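Local coordinates for protein imelysin (Bacteroides ovatus ATCC 8483, PDB 3OYV) that is an imelysin-family protein, probably metal-binding and active outside the cell at the outer membrane, implicated in bacterial iron uptake, at residues Y27-L35 / H345-K353; W119-Y130 / A171-F182. All coordinates share one frame; numbering follows the deposited sequence. Where two conformers were deposited one is given.

Interaction 1 of 2, residues Y27-L35 / H345-K353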
loop_
_atom_site.group_PDB
_atom_site.type_symbol
_atom_site.label_atom_id
_atom_site.label_comp_id
_atom_site.label_asym_id
_atom_site.label_seq_id
_atom_site.Cartn_x
_atom_site.Cartn_y
_atom_site.Cartn_z
ATOM N N TYR A 27 4.452 1.576 -22.716
ATOM C CA TYR A 27 5.034 1.642 -21.372
ATOM C C TYR A 27 3.971 1.422 -20.297
ATOM O O TYR A 27 4.226 0.749 -19.305
ATOM C CB TYR A 27 5.851 2.902 -21.125
ATOM C CG TYR A 27 6.800 2.680 -19.977
ATOM C CD1 TYR A 27 7.779 1.685 -20.047
ATOM C CD2 TYR A 27 6.703 3.434 -18.823
ATOM C CE1 TYR A 27 8.638 1.466 -19.013
ATOM C CE2 TYR A 27 7.580 3.220 -17.767
ATOM C CZ TYR A 27 8.553 2.232 -17.873
ATOM O OH TYR A 27 9.452 2.000 -16.843
HETATM N N MSE A 28 2.774 1.977 -20.497
HETATM C CA MSE A 28 1.650 1.689 -19.578
HETATM C C MSE A 28 1.429 0.192 -19.499
HETATM O O MSE A 28 1.259 -0.350 -18.409
HETATM C CB MSE A 28 0.344 2.350 -19.999
HETATM C CG MSE A 28 0.175 3.770 -19.599
HETATM SE SE MSE A 28 -1.644 4.329 -19.783
HETATM C CE MSE A 28 -1.854 3.967 -21.667
ATOM N N ARG A 29 1.371 -0.452 -20.668
ATOM C CA ARG A 29 1.203 -1.899 -20.693
ATOM C C ARG A 29 2.314 -2.604 -19.915
ATOM O O ARG A 29 2.061 -3.534 -19.155
ATOM C CB ARG A 29 1.131 -2.464 -22.129
ATOM C CG ARG A 29 1.049 -3.935 -22.214
ATOM C CD ARG A 29 0.789 -4.363 -23.622
ATOM N NE ARG A 29 0.967 -5.811 -23.694
ATOM C CZ ARG A 29 0.746 -6.564 -24.768
ATOM N NH1 ARG A 29 0.397 -6.010 -25.896
ATOM N NH2 ARG A 29 0.929 -7.882 -24.712
ATOM N N ASN A 30 3.553 -2.176 -20.139
ATOM C CA ASN A 30 4.675 -2.783 -19.459
ATOM C C ASN A 30 4.532 -2.681 -17.933
ATOM O O ASN A 30 4.705 -3.657 -17.209
ATOM C CB ASN A 30 5.988 -2.135 -19.896
ATOM C CG ASN A 30 7.195 -2.978 -19.491
ATOM O OD1 ASN A 30 7.394 -4.071 -20.012
ATOM N ND2 ASN A 30 7.978 -2.496 -18.509
ATOM N N VAL A 31 4.214 -1.477 -17.460
ATOM C CA VAL A 31 4.117 -1.260 -16.016
ATOM C C VAL A 31 2.932 -2.036 -15.415
ATOM O O VAL A 31 3.057 -2.643 -14.343
ATOM C CB VAL A 31 4.050 0.236 -15.719
ATOM C CG1 VAL A 31 3.780 0.508 -14.229
ATOM C CG2 VAL A 31 5.344 0.950 -16.164
ATOM N N ALA A 32 1.812 -2.087 -16.135
ATOM C CA ALA A 32 0.633 -2.821 -15.662
ATOM C C ALA A 32 0.906 -4.324 -15.672
ATOM O O ALA A 32 0.438 -5.045 -14.787
ATOM C CB ALA A 32 -0.589 -2.512 -16.512
ATOM N N ALA A 33 1.666 -4.828 -16.677
ATOM C CA ALA A 33 2.040 -6.242 -16.750
ATOM C C ALA A 33 2.892 -6.627 -15.553
ATOM O O ALA A 33 2.712 -7.682 -14.953
ATOM C CB ALA A 33 2.759 -6.514 -18.060
ATOM N N LEU A 34 3.839 -5.753 -15.211
ATOM C CA LEU A 34 4.710 -6.018 -14.066
ATOM C C LEU A 34 3.899 -6.088 -12.764
ATOM O O LEU A 34 4.137 -6.916 -11.906
ATOM C CB LEU A 34 5.806 -4.960 -13.948
ATOM C CG LEU A 34 6.869 -4.973 -15.052
ATOM C CD1 LEU A 34 7.716 -3.713 -14.970
ATOM C CD2 LEU A 34 7.743 -6.230 -14.973
ATOM N N LEU A 35 2.948 -5.177 -12.636
ATOM C CA LEU A 35 2.066 -5.112 -11.452
ATOM C C LEU A 35 1.204 -6.374 -11.336
ATOM O O LEU A 35 0.958 -6.876 -10.237
ATOM C CB LEU A 35 1.187 -3.854 -11.479
ATOM C CG LEU A 35 1.716 -2.552 -10.865
ATOM C CD1 LEU A 35 0.860 -1.348 -11.263
ATOM C CD2 LEU A 35 1.870 -2.726 -9.336
ATOM N N HIS A 345 2.808 3.890 -8.633
ATOM C CA HIS A 345 2.926 5.310 -8.815
ATOM C C HIS A 345 3.396 5.715 -10.219
ATOM O O HIS A 345 3.109 6.802 -10.669
ATOM C CB HIS A 345 3.754 5.936 -7.716
ATOM C CG HIS A 345 3.113 5.782 -6.380
ATOM N ND1 HIS A 345 1.892 6.353 -6.071
ATOM C CD2 HIS A 345 3.517 5.118 -5.280
ATOM C CE1 HIS A 345 1.575 6.035 -4.825
ATOM N NE2 HIS A 345 2.534 5.265 -4.335
ATOM N N THR A 346 4.103 4.834 -10.900
ATOM C CA THR A 346 4.421 5.064 -12.316
ATOM C C THR A 346 3.159 4.977 -13.153
ATOM O O THR A 346 2.924 5.823 -14.002
ATOM C CB THR A 346 5.523 4.111 -12.834
ATOM O OG1 THR A 346 6.729 4.400 -12.134
ATOM C CG2 THR A 346 5.748 4.363 -14.318
ATOM N N LEU A 347 2.323 3.970 -12.902
ATOM C CA LEU A 347 1.043 3.940 -13.605
ATOM C C LEU A 347 0.198 5.142 -13.270
ATOM O O LEU A 347 -0.448 5.693 -14.139
ATOM C CB LEU A 347 0.333 2.650 -13.299
ATOM C CG LEU A 347 -0.789 2.262 -14.225
ATOM C CD1 LEU A 347 -0.436 2.405 -15.708
ATOM C CD2 LEU A 347 -1.188 0.785 -13.870
ATOM N N GLU A 348 0.227 5.537 -12.000
ATOM C CA GLU A 348 -0.484 6.744 -11.595
ATOM C C GLU A 348 -0.047 7.975 -12.420
ATOM O O GLU A 348 -0.878 8.757 -12.900
ATOM C CB GLU A 348 -0.253 6.992 -10.085
ATOM C CG GLU A 348 -1.140 8.052 -9.448
ATOM C CD GLU A 348 -0.611 8.494 -8.082
ATOM O OE1 GLU A 348 0.491 8.077 -7.697
ATOM O OE2 GLU A 348 -1.302 9.312 -7.447
ATOM N N PHE A 349 1.272 8.128 -12.560
ATOM C CA PHE A 349 1.839 9.242 -13.361
ATOM C C PHE A 349 1.304 9.232 -14.794
ATOM O O PHE A 349 1.027 10.272 -15.373
ATOM C CB PHE A 349 3.360 9.076 -13.358
ATOM C CG PHE A 349 4.127 10.103 -14.162
ATOM C CD1 PHE A 349 4.283 9.978 -15.522
ATOM C CD2 PHE A 349 4.817 11.113 -13.528
ATOM C CE1 PHE A 349 5.009 10.918 -16.227
ATOM C CE2 PHE A 349 5.568 12.031 -14.245
ATOM C CZ PHE A 349 5.639 11.937 -15.584
ATOM N N LEU A 350 1.191 8.032 -15.343
ATOM C CA LEU A 350 0.756 7.804 -16.725
ATOM C C LEU A 350 -0.734 7.988 -16.939
ATOM O O LEU A 350 -1.168 8.195 -18.075
ATOM C CB LEU A 350 1.226 6.413 -17.182
ATOM C CG LEU A 350 2.752 6.193 -17.300
ATOM C CD1 LEU A 350 3.078 4.691 -17.488
ATOM C CD2 LEU A 350 3.382 7.082 -18.404
ATOM N N LEU A 351 -1.515 7.945 -15.847
ATOM C CA LEU A 351 -2.962 8.020 -15.910
ATOM C C LEU A 351 -3.568 9.353 -15.461
ATOM O O LEU A 351 -4.679 9.682 -15.866
ATOM C CB LEU A 351 -3.602 6.885 -15.095
ATOM C CG LEU A 351 -3.416 5.483 -15.644
ATOM C CD1 LEU A 351 -4.002 4.465 -14.656
ATOM C CD2 LEU A 351 -4.064 5.354 -17.042
ATOM N N TYR A 352 -2.866 10.062 -14.573
ATOM C CA TYR A 352 -3.371 11.251 -13.919
ATOM C C TYR A 352 -2.470 12.459 -14.112
ATOM O O TYR A 352 -1.246 12.308 -14.251
ATOM C CB TYR A 352 -3.440 11.017 -12.423
ATOM C CG TYR A 352 -4.494 10.070 -11.923
ATOM C CD1 TYR A 352 -5.749 10.519 -11.578
ATOM C CD2 TYR A 352 -4.191 8.720 -11.707
ATOM C CE1 TYR A 352 -6.689 9.647 -11.035
ATOM C CE2 TYR A 352 -5.127 7.848 -11.202
ATOM C CZ TYR A 352 -6.366 8.320 -10.842
ATOM O OH TYR A 352 -7.257 7.428 -10.299
ATOM N N LYS A 353 -3.085 13.632 -14.059
ATOM C CA LYS A 353 -2.320 14.845 -13.932
ATOM C C LYS A 353 -3.080 15.815 -13.038
ATOM O O LYS A 353 -4.245 16.128 -13.291
ATOM C CB LYS A 353 -2.067 15.414 -15.314
ATOM C CG LYS A 353 -1.180 16.661 -15.259
ATOM C CD LYS A 353 -0.828 17.176 -16.612
ATOM C CE LYS A 353 0.209 18.269 -16.526
ATOM N NZ LYS A 353 0.408 18.907 -17.860
#
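Leu-347, with CG anti to its backbone N (chi1 -163°), reaches across to helix 27-35 and sits as a knob in the hole formed by Met-28, Val-31, Ala-32 and Leu-35; Met-28, present as selenomethionine, has its CG turned anti to the carbonyl carbon and, in the conformer given, its chain bent at the last torsion (chi3 -59°). This knobs-into-holes packing joins two roughly antiparallel helices of the mainly helical imelysin fold, whose short axes run 148° apart and approach to 9.6 Å. Val-31 slides past Leu-347 in the opposite direction, its CG1 against the start of that side chain, and its other methyl, CG2, meets Thr-346 CG2 at 3.9 Å. Thr-346 thus offers its methyl to this helix, while its OG1 bonds to the carbonyl of Arg-342. Tyr-27 lies across both Thr-346 and Leu-350 at about a right angle, its CE2 4.1 Å from Thr-346 CG2; its hydroxyl is held by Val-341 O. No hydrogen bond links the two segments, so contact between apolar groups carries the interface. Helix 223-261 adds Leu-259 against Met-28 and Leu-252 against Leu-347, and helix 309-316 packs on Tyr-27, Thr-346 and Leu-350. Toward the C-terminal end of helix 345-351, in the conformer given, Met-28 CG is 3.7 Å from Leu-350 CD1 and the selenium lies against Leu-351 CD2. The two methyls of Leu-347 divide the work: CD1 faces Met-28 CG, while CD2 touches the methyl of Ala-32 and lies 3.9 Å from Leu-35 CD1.

Interaction 2 of 2, residues W119-Y130 / A171-F182; sequences WHSRDDYTNNIY and AAKAIQDIPQPF
Arg-122 reaches from the first turn of helix 121-130 to the end of helix 171-177 and the loop after it, where its guanidinium gathers backbone carbonyls, in an antiparallel helix pair whose short axes lie 8.9 Å apart. From CB, which faces Ile-175 CG2, the chain passes CG, near Phe-182 CB and Ile-175 O, and CD, close to Ile-178 O and Gln-180 OE1. A bend at chi3 (59°) then turns the guanidinium: NE makes weak bonds to Ile-178 O and Gln-176 O, NH2 donates to Gln-176 O at 2.8 Å, in the guanidinium plane and on a carbonyl lone pair, and NH1 reaches Gln-180 OE1 at 3.0 Å from above that amide plane. A water accepts from Arg-122 NH1 and donates to Asp-123 OD1 and Gln-176 OE1. An alanine in place of Arg-122 would remove these donors and is likely to leave the backbone carbonyl of Gln-176 without its charged partner and the Gln-180 amide freer to turn. Gln-176, folded back at chi2 (-74°), uses NE2 twice, to Asp-123 OD1 at 3.0 Å and to Thr-126 OG1 at 2.9 Å; Thr-126 OG1 in turn donates to Arg-122 O. Beneath this polar layer Ile-175 is a knob among Arg-122, Tyr-125, Thr-126 and Ile-129, and Tyr-125 CE2 meets the Phe-182 ring, which helix 189-214 also touches through Thr-191. In the loops, Gln-180 NE2 donates to Trp-119 O at 2.9 Å, nearly straight and on a lone pair. Pro-181, preceded by a cis peptide bond, lies over Trp-119: its CG stands 3.6 Å from the centroid of the six-membered ring of Trp-119, a CH-pi contact over the face.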
loop_
_atom_site.group_PDB
_atom_site.type_symbol
_atom_site.label_atom_id
_atom_site.label_comp_id
_atom_site.label_asym_id
_atom_site.label_seq_id
_atom_site.Cartn_x
_atom_site.Cartn_y
_atom_site.Cartn_z
ATOM N N TRP A 119 -4.473 13.175 -6.431
ATOM C CA TRP A 119 -5.026 13.834 -5.218
ATOM C C TRP A 119 -5.587 12.799 -4.240
ATOM O O TRP A 119 -6.635 12.981 -3.607
ATOM C CB TRP A 119 -6.085 14.873 -5.585
ATOM C CG TRP A 119 -5.573 16.163 -6.122
ATOM C CD1 TRP A 119 -4.341 16.421 -6.609
ATOM C CD2 TRP A 119 -6.308 17.378 -6.228
ATOM N NE1 TRP A 119 -4.250 17.717 -7.016
ATOM C CE2 TRP A 119 -5.445 18.335 -6.780
ATOM C CE3 TRP A 119 -7.614 17.760 -5.873
ATOM C CZ2 TRP A 119 -5.853 19.667 -7.027
ATOM C CZ3 TRP A 119 -8.011 19.099 -6.091
ATOM C CH2 TRP A 119 -7.126 20.027 -6.661
ATOM N N HIS A 120 -4.886 11.689 -4.148
ATOM C CA HIS A 120 -5.339 10.507 -3.413
ATOM C C HIS A 120 -4.595 10.294 -2.089
ATOM O O HIS A 120 -4.825 9.309 -1.388
ATOM C CB HIS A 120 -5.195 9.321 -4.401
ATOM C CG HIS A 120 -5.458 7.977 -3.819
ATOM N ND1 HIS A 120 -6.717 7.572 -3.430
ATOM C CD2 HIS A 120 -4.636 6.930 -3.613
ATOM C CE1 HIS A 120 -6.641 6.337 -2.957
ATOM N NE2 HIS A 120 -5.388 5.917 -3.082
ATOM N N SER A 121 -3.667 11.180 -1.731
ATOM C CA SER A 121 -2.819 10.943 -0.546
ATOM C C SER A 121 -3.638 10.731 0.730
ATOM O O SER A 121 -3.351 9.825 1.487
ATOM C CB SER A 121 -1.774 12.068 -0.332
ATOM O OG SER A 121 -2.352 13.308 -0.045
ATOM N N ARG A 122 -4.623 11.595 0.992
ATOM C CA ARG A 122 -5.430 11.418 2.198
ATOM C C ARG A 122 -6.028 10.012 2.270
ATOM O O ARG A 122 -5.959 9.351 3.285
ATOM C CB ARG A 122 -6.553 12.457 2.272
ATOM C CG ARG A 122 -6.072 13.850 2.655
ATOM C CD ARG A 122 -7.079 14.946 2.328
ATOM N NE ARG A 122 -8.361 14.724 3.011
ATOM C CZ ARG A 122 -9.428 14.130 2.493
ATOM N NH1 ARG A 122 -9.461 13.717 1.238
ATOM N NH2 ARG A 122 -10.518 13.942 3.256
ATOM N N ASP A 123 -6.658 9.593 1.177
ATOM C CA ASP A 123 -7.344 8.321 1.169
ATOM C C ASP A 123 -6.363 7.152 1.256
ATOM O O ASP A 123 -6.624 6.170 1.934
ATOM C CB ASP A 123 -8.257 8.220 -0.056
ATOM C CG ASP A 123 -9.501 9.089 0.034
ATOM O OD1 ASP A 123 -9.851 9.526 1.149
ATOM O OD2 ASP A 123 -10.122 9.298 -1.038
ATOM N N ASP A 124 -5.219 7.275 0.573
ATOM C CA ASP A 124 -4.141 6.308 0.639
ATOM C C ASP A 124 -3.723 6.102 2.095
ATOM O O ASP A 124 -3.738 4.988 2.626
ATOM C CB ASP A 124 -3.019 6.879 -0.238
ATOM C CG ASP A 124 -1.718 6.103 -0.203
ATOM O OD1 ASP A 124 -1.548 5.090 0.496
ATOM O OD2 ASP A 124 -0.793 6.536 -0.954
ATOM N N TYR A 125 -3.361 7.197 2.755
ATOM C CA TYR A 125 -2.776 7.086 4.090
ATOM C C TYR A 125 -3.826 6.613 5.095
ATOM O O TYR A 125 -3.502 5.881 6.035
ATOM C CB TYR A 125 -2.127 8.392 4.563
ATOM C CG TYR A 125 -1.172 9.078 3.589
ATOM C CD1 TYR A 125 -0.598 8.409 2.495
ATOM C CD2 TYR A 125 -0.868 10.421 3.770
ATOM C CE1 TYR A 125 0.212 9.086 1.590
ATOM C CE2 TYR A 125 -0.060 11.090 2.885
ATOM C CZ TYR A 125 0.490 10.427 1.796
ATOM O OH TYR A 125 1.258 11.173 0.908
ATOM N N THR A 126 -5.074 7.030 4.887
ATOM C CA THR A 126 -6.184 6.571 5.714
ATOM C C THR A 126 -6.367 5.057 5.559
ATOM O O THR A 126 -6.532 4.336 6.553
ATOM C CB THR A 126 -7.481 7.311 5.377
ATOM O OG1 THR A 126 -7.284 8.708 5.533
ATOM C CG2 THR A 126 -8.637 6.895 6.274
ATOM N N ASN A 127 -6.308 4.567 4.311
ATOM C CA ASN A 127 -6.362 3.113 4.080
ATOM C C ASN A 127 -5.237 2.375 4.759
ATOM O O ASN A 127 -5.425 1.273 5.263
ATOM C CB ASN A 127 -6.365 2.807 2.578
ATOM C CG ASN A 127 -7.714 3.028 1.933
ATOM O OD1 ASN A 127 -8.746 3.082 2.606
ATOM N ND2 ASN A 127 -7.716 3.176 0.606
ATOM N N ASN A 128 -4.059 2.991 4.816
ATOM C CA ASN A 128 -2.958 2.396 5.546
ATOM C C ASN A 128 -3.317 2.216 7.042
ATOM O O ASN A 128 -2.971 1.220 7.672
ATOM C CB ASN A 128 -1.667 3.227 5.469
ATOM C CG ASN A 128 -1.085 3.413 4.051
ATOM O OD1 ASN A 128 -0.325 4.364 3.868
ATOM N ND2 ASN A 128 -1.413 2.554 3.082
ATOM N N ILE A 129 -4.002 3.204 7.603
ATOM C CA ILE A 129 -4.442 3.095 9.002
ATOM C C ILE A 129 -5.535 2.014 9.133
ATOM O O ILE A 129 -5.551 1.256 10.103
ATOM C CB ILE A 129 -4.894 4.450 9.574
ATOM C CG1 ILE A 129 -3.759 5.492 9.509
ATOM C CG2 ILE A 129 -5.405 4.263 10.998
ATOM C CD1 ILE A 129 -2.469 5.095 10.146
ATOM N N TYR A 130 -6.432 1.925 8.148
ATOM C CA TYR A 130 -7.411 0.847 8.165
ATOM C C TYR A 130 -6.782 -0.527 8.065
ATOM O O TYR A 130 -7.363 -1.477 8.555
ATOM C CB TYR A 130 -8.471 1.042 7.084
ATOM C CG TYR A 130 -9.405 2.191 7.363
ATOM C CD1 TYR A 130 -9.819 2.465 8.662
ATOM C CD2 TYR A 130 -9.885 2.995 6.338
ATOM C CE1 TYR A 130 -10.678 3.511 8.937
ATOM C CE2 TYR A 130 -10.762 4.052 6.607
ATOM C CZ TYR A 130 -11.139 4.286 7.906
ATOM O OH TYR A 130 -12.000 5.327 8.181
ATOM N N ALA A 171 -6.370 8.479 14.386
ATOM C CA ALA A 171 -5.422 8.673 13.278
ATOM C C ALA A 171 -6.143 8.709 11.931
ATOM O O ALA A 171 -5.867 9.582 11.096
ATOM C CB ALA A 171 -4.323 7.622 13.316
ATOM N N ALA A 172 -7.040 7.760 11.682
ATOM C CA ALA A 172 -7.787 7.766 10.439
ATOM C C ALA A 172 -8.574 9.061 10.243
ATOM O O ALA A 172 -8.549 9.692 9.179
ATOM C CB ALA A 172 -8.693 6.533 10.329
ATOM N N LYS A 173 -9.281 9.494 11.279
ATOM C CA LYS A 173 -10.082 10.701 11.158
ATOM C C LYS A 173 -9.175 11.933 11.031
ATOM O O LYS A 173 -9.528 12.856 10.316
ATOM C CB LYS A 173 -11.049 10.825 12.347
ATOM C CG LYS A 173 -12.006 12.015 12.286
ATOM C CD LYS A 173 -12.893 12.030 11.042
ATOM C CE LYS A 173 -14.193 12.842 11.267
ATOM N NZ LYS A 173 -13.970 14.213 11.807
ATOM N N ALA A 174 -8.042 11.960 11.717
ATOM C CA ALA A 174 -7.132 13.119 11.588
ATOM C C ALA A 174 -6.600 13.262 10.150
ATOM O O ALA A 174 -6.534 14.368 9.609
ATOM C CB ALA A 174 -5.982 13.014 12.549
ATOM N N ILE A 175 -6.286 12.141 9.503
ATOM C CA ILE A 175 -5.812 12.216 8.107
ATOM C C ILE A 175 -6.948 12.707 7.217
ATOM O O ILE A 175 -6.757 13.574 6.358
ATOM C CB ILE A 175 -5.268 10.872 7.654
ATOM C CG1 ILE A 175 -4.009 10.493 8.451
ATOM C CG2 ILE A 175 -4.966 10.925 6.122
ATOM C CD1 ILE A 175 -3.650 9.003 8.378
ATOM N N GLN A 176 -8.155 12.181 7.412
ATOM C CA GLN A 176 -9.295 12.639 6.624
ATOM C C GLN A 176 -9.635 14.111 6.828
ATOM O O GLN A 176 -10.153 14.747 5.924
ATOM C CB GLN A 176 -10.536 11.772 6.902
ATOM C CG GLN A 176 -10.402 10.368 6.312
ATOM C CD GLN A 176 -10.553 10.382 4.821
ATOM O OE1 GLN A 176 -11.571 10.838 4.290
ATOM N NE2 GLN A 176 -9.514 9.950 4.112
ATOM N N ASP A 177 -9.333 14.611 8.017
ATOM C CA ASP A 177 -9.589 16.011 8.309
ATOM C C ASP A 177 -8.692 16.973 7.548
ATOM O O ASP A 177 -9.085 18.163 7.378
ATOM C CB ASP A 177 -9.502 16.296 9.813
ATOM C CG ASP A 177 -10.778 15.919 10.544
ATOM O OD1 ASP A 177 -11.816 15.769 9.884
ATOM O OD2 ASP A 177 -10.735 15.786 11.781
ATOM N N ILE A 178 -7.529 16.490 7.084
ATOM C CA ILE A 178 -6.655 17.360 6.299
ATOM C C ILE A 178 -7.482 17.852 5.128
ATOM O O ILE A 178 -8.164 17.066 4.467
ATOM C CB ILE A 178 -5.409 16.615 5.786
ATOM C CG1 ILE A 178 -4.518 16.121 6.930
ATOM C CG2 ILE A 178 -4.619 17.527 4.802
ATOM C CD1 ILE A 178 -3.363 15.175 6.525
ATOM N N PRO A 179 -7.469 19.175 4.841
ATOM C CA PRO A 179 -8.259 19.607 3.696
ATOM C C PRO A 179 -7.764 18.962 2.383
ATOM O O PRO A 179 -6.560 18.836 2.156
ATOM C CB PRO A 179 -8.079 21.152 3.682
ATOM C CG PRO A 179 -7.704 21.488 5.073
ATOM C CD PRO A 179 -6.907 20.313 5.597
ATOM N N GLN A 180 -8.705 18.551 1.560
ATOM C CA GLN A 180 -8.394 17.923 0.284
ATOM C C GLN A 180 -7.942 18.976 -0.721
ATOM O O GLN A 180 -8.617 19.979 -0.889
ATOM C CB GLN A 180 -9.642 17.185 -0.239
ATOM C CG GLN A 180 -9.594 16.674 -1.668
ATOM C CD GLN A 180 -8.662 15.506 -1.880
ATOM O OE1 GLN A 180 -7.951 15.069 -0.956
ATOM N NE2 GLN A 180 -8.695 14.952 -3.089
ATOM N N PRO A 181 -6.815 18.747 -1.423
ATOM C CA PRO A 181 -5.857 17.667 -1.269
ATOM C C PRO A 181 -4.759 18.038 -0.291
ATOM O O PRO A 181 -4.385 19.199 -0.170
ATOM C CB PRO A 181 -5.289 17.550 -2.686
ATOM C CG PRO A 181 -5.287 19.000 -3.171
ATOM C CD PRO A 181 -6.515 19.601 -2.601
ATOM N N PHE A 182 -4.190 17.042 0.345
ATOM C CA PHE A 182 -3.083 17.259 1.277
ATOM C C PHE A 182 -1.978 18.063 0.603
ATOM O O PHE A 182 -1.393 18.949 1.222
ATOM C CB PHE A 182 -2.565 15.905 1.814
ATOM C CG PHE A 182 -1.251 15.958 2.519
ATOM C CD1 PHE A 182 -0.982 16.881 3.524
ATOM C CD2 PHE A 182 -0.276 15.006 2.214
ATOM C CE1 PHE A 182 0.251 16.865 4.153
ATOM C CE2 PHE A 182 0.943 14.990 2.837
ATOM C CZ PHE A 182 1.222 15.931 3.814
HETATM O O HOH W 1 -5.204 14.284 -0.758
HETATM O O HOH W 2 -11.616 11.658 1.257
#

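Overall arrangement
Both interactions join helices running in broadly opposite directions, almost exactly so in interaction 2, but they use different elements and different chemistry. Interaction 1 is wholly buried and apolar, bringing helix 21-47 together with helix 343-351 from near the other end of the chain. Interaction 2 pairs helix 121-137 with helix 158-177, is nested within the loop that interaction 1 closes, and is only partly buried; its apolar side is topped by a polar, water-containing network and extended by loop contacts. Their centres lie 23 Å apart, and their nearest atoms, about 5 Å apart, do not touch. Helix 265-283 bridges them, meeting Glu-348 and Leu-351 of interaction 1 and His-120 and Asp-124 of interaction 2.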